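Local coordinates for protein Cys-Gly metallodipeptidase DUG1 (Saccharomyces cerevisiae, PDB 4G1P) that hydrolyses the dipeptide Cys-Gly as a zinc- or manganese-dependent M20-family peptidase and serves as the catalytic component of the glutathione-degrading complex, at residues A[97-102]-A[165-170]. Residues are numbered along the deposited sequence; the frame is centred on the assembly and turned at random.
Sequences VLVYGH and TCFEGM
L98 CD1 lies 3.8 Å from C166 CB, and this apolar pair is on the same face as Y100, where two neighbouring parallel strands of the mixed sheet in the M20 catalytic domain run side by side; F429 of helix 426-433 covers both L98 and C166. The two strand segments approach to 4.8 Å between axes at 15°, in a parallel register running from V99 opposite T165 to H102 opposite E168. On the face of V99, the F167 ring turns its edge to the backbone of G101, CD1 lying 3.5 Å from G101 N. Backbone bonds follow the parallel pattern: C166 N to V99 O (3.0 Å), a weak one from G101 N to C166 O, and E168 N to G101 O (3.2 Å). Y100 CG stands anti to the backbone N (chi1 159°), and the ring passes C166 O with E168 OE2 at its edge. Y100 OH donates to the anti lone pair of E168 OE2 over 2.7 Å, ring and carboxylate planes 53° apart; S175 OG is a second partner of OE2. A phenylalanine at Y100 would probably leave OE2 with S175 alone, the carboxylate freer to turn. H102 CB lies 4.0 Å from E168 CG. H102, probably a zinc ligand as in related enzymes, has its side chain about 4 Å from the bound zinc ion here, beside D137 and D200, and its ND1 hydrogen-bonds to D104 O.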
ATOM      1  N   VAL A  97       3.618  -1.921 -44.268  1.00 18.69           N
ATOM      2  CA  VAL A  97       3.170  -2.469 -42.992  1.00 22.90           C
ATOM      3  C   VAL A  97       3.527  -1.546 -41.828  1.00 21.56           C
ATOM      4  O   VAL A  97       4.679  -1.152 -41.659  1.00 17.52           O
ATOM      5  CB  VAL A  97       3.755  -3.861 -42.717  1.00 23.44           C
ATOM      6  CG1 VAL A  97       3.229  -4.393 -41.399  1.00 21.39           C
ATOM      7  CG2 VAL A  97       3.398  -4.805 -43.835  1.00 21.63           C
ATOM      8  N   LEU A  98       2.520  -1.189 -41.041  1.00 23.36           N
ATOM      9  CA  LEU A  98       2.747  -0.416 -39.830  1.00 21.38           C
ATOM     10  C   LEU A  98       2.900  -1.384 -38.668  1.00 23.35           C
ATOM     11  O   LEU A  98       2.038  -2.259 -38.453  1.00 20.45           O
ATOM     12  CB  LEU A  98       1.587   0.547 -39.576  1.00 21.84           C
ATOM     13  CG  LEU A  98       1.569   1.299 -38.239  1.00 21.72           C
ATOM     14  CD1 LEU A  98       2.893   1.952 -38.008  1.00 26.02           C
ATOM     15  CD2 LEU A  98       0.504   2.361 -38.235  1.00 19.23           C
ATOM     16  N   VAL A  99       4.007  -1.249 -37.939  1.00 19.30           N
ATOM     17  CA  VAL A  99       4.178  -2.013 -36.707  1.00 17.48           C
ATOM     18  C   VAL A  99       4.112  -1.108 -35.492  1.00 16.97           C
ATOM     19  O   VAL A  99       4.708  -0.030 -35.465  1.00 17.82           O
ATOM     20  CB  VAL A  99       5.478  -2.860 -36.684  1.00 16.50           C
ATOM     21  CG1 VAL A  99       5.422  -3.928 -37.755  1.00 19.21           C
ATOM     22  CG2 VAL A  99       6.716  -1.984 -36.850  1.00 17.03           C
ATOM     23  N   TYR A 100       3.369  -1.564 -34.491  1.00 18.43           N
ATOM     24  CA  TYR A 100       3.198  -0.846 -33.234  1.00 16.04           C
ATOM     25  C   TYR A 100       3.712  -1.675 -32.067  1.00 20.16           C
ATOM     26  O   TYR A 100       3.568  -2.909 -32.052  1.00 19.18           O
ATOM     27  CB  TYR A 100       1.724  -0.550 -33.014  1.00 15.89           C
ATOM     28  CG  TYR A 100       1.342  -0.284 -31.576  1.00 18.88           C
ATOM     29  CD1 TYR A 100       1.035  -1.331 -30.703  1.00 18.46           C
ATOM     30  CD2 TYR A 100       1.255   1.014 -31.098  1.00 18.03           C
ATOM     31  CE1 TYR A 100       0.698  -1.089 -29.398  1.00 19.04           C
ATOM     32  CE2 TYR A 100       0.899   1.265 -29.798  1.00 19.07           C
ATOM     33  CZ  TYR A 100       0.622   0.213 -28.953  1.00 18.83           C
ATOM     34  OH  TYR A 100       0.267   0.473 -27.661  1.00 18.67           O
ATOM     35  N   GLY A 101       4.278  -0.983 -31.079  1.00 19.21           N
ATOM     36  CA  GLY A 101       4.709  -1.584 -29.829  1.00 15.42           C
ATOM     37  C   GLY A 101       4.869  -0.496 -28.781  1.00 20.07           C
ATOM     38  O   GLY A 101       4.525   0.668 -29.014  1.00 21.97           O
ATOM     39  N   HIS A 102       5.396  -0.846 -27.619  1.00 15.44           N
ATOM     40  CA  HIS A 102       5.546   0.164 -26.591  1.00 16.74           C
ATOM     41  C   HIS A 102       6.821   0.015 -25.798  1.00 17.84           C
ATOM     42  O   HIS A 102       7.236  -1.098 -25.450  1.00 15.33           O
ATOM     43  CB  HIS A 102       4.321   0.216 -25.672  1.00 18.05           C
ATOM     44  CG  HIS A 102       4.147  -0.983 -24.789  1.00 21.06           C
ATOM     45  ND1 HIS A 102       4.726  -1.080 -23.540  1.00 16.45           N
ATOM     46  CD2 HIS A 102       3.407  -2.109 -24.949  1.00 20.30           C
ATOM     47  CE1 HIS A 102       4.373  -2.228 -22.985  1.00 17.69           C
ATOM     48  NE2 HIS A 102       3.570  -2.868 -23.817  1.00 18.18           N
ATOM     49  N   THR A 165       6.573   2.767 -38.422  1.00 22.00           N
ATOM     50  CA  THR A 165       6.673   2.455 -37.018  1.00 18.09           C
ATOM     51  C   THR A 165       5.801   3.380 -36.219  1.00 18.56           C
ATOM     52  O   THR A 165       5.635   4.533 -36.569  1.00 22.15           O
ATOM     53  CB  THR A 165       8.138   2.547 -36.554  1.00 20.01           C
ATOM     54  OG1 THR A 165       8.424   1.440 -35.719  1.00 29.45           O
ATOM     55  CG2 THR A 165       8.403   3.770 -35.758  1.00 18.48           C
ATOM     56  N   CYS A 166       5.227   2.859 -35.147  1.00 20.02           N
ATOM     57  CA  CYS A 166       4.462   3.670 -34.216  1.00 18.83           C
ATOM     58  C   CYS A 166       4.661   3.125 -32.785  1.00 19.27           C
ATOM     59  O   CYS A 166       3.918   2.267 -32.319  1.00 18.28           O
ATOM     60  CB  CYS A 166       2.983   3.690 -34.622  1.00 15.11           C
ATOM     61  SG  CYS A 166       1.929   4.674 -33.520  1.00 22.46           S
ATOM     62  N   PHE A 167       5.693   3.616 -32.110  1.00 21.70           N
ATOM     63  CA  PHE A 167       6.088   3.121 -30.788  1.00 20.71           C
ATOM     64  C   PHE A 167       5.752   4.145 -29.695  1.00 20.30           C
ATOM     65  O   PHE A 167       6.303   5.248 -29.678  1.00 22.33           O
ATOM     66  CB  PHE A 167       7.594   2.828 -30.770  1.00 18.22           C
ATOM     67  CG  PHE A 167       8.026   1.718 -31.708  1.00 19.82           C
ATOM     68  CD1 PHE A 167       7.158   0.692 -32.056  1.00 21.87           C
ATOM     69  CD2 PHE A 167       9.324   1.692 -32.226  1.00 22.82           C
ATOM     70  CE1 PHE A 167       7.568  -0.342 -32.920  1.00 18.54           C
ATOM     71  CE2 PHE A 167       9.750   0.662 -33.091  1.00 17.50           C
ATOM     72  CZ  PHE A 167       8.872  -0.359 -33.430  1.00 17.01           C
ATOM     73  N   GLU A 168       4.843   3.798 -28.789  1.00 17.76           N
ATOM     74  CA  GLU A 168       4.451   4.738 -27.736  1.00 20.67           C
ATOM     75  C   GLU A 168       5.134   4.376 -26.432  1.00 21.25           C
ATOM     76  O   GLU A 168       5.744   3.309 -26.326  1.00 19.94           O
ATOM     77  CB  GLU A 168       2.929   4.762 -27.522  1.00 21.59           C
ATOM     78  CG  GLU A 168       2.376   3.486 -26.879  1.00 21.53           C
ATOM     79  CD  GLU A 168       1.055   3.699 -26.159  1.00 21.34           C
ATOM     80  OE1 GLU A 168       0.877   4.759 -25.530  1.00 21.62           O
ATOM     81  OE2 GLU A 168       0.193   2.803 -26.219  1.00 20.38           O
ATOM     82  N   GLY A 169       5.017   5.265 -25.445  1.00 21.23           N
ATOM     83  CA  GLY A 169       5.607   5.059 -24.133  1.00 19.10           C
ATOM     84  C   GLY A 169       4.620   5.306 -22.999  1.00 22.28           C
ATOM     85  O   GLY A 169       5.009   5.673 -21.883  1.00 18.29           O
ATOM     86  N   MET A 170       3.337   5.098 -23.279  1.00 19.00           N
ATOM     87  CA  MET A 170       2.315   5.230 -22.252  1.00 19.02           C
ATOM     88  C   MET A 170       1.408   4.008 -22.201  1.00 22.40           C
ATOM     89  O   MET A 170       0.311   4.074 -21.646  1.00 22.30           O
ATOM     90  CB  MET A 170       1.466   6.490 -22.476  1.00 21.38           C
ATOM     91  CG  MET A 170       2.104   7.795 -22.004  1.00 23.12           C
ATOM     92  SD  MET A 170       2.401   7.857 -20.225  1.00 23.86           S
ATOM     93  CE  MET A 170       0.786   8.268 -19.597  1.00 27.24           C
TER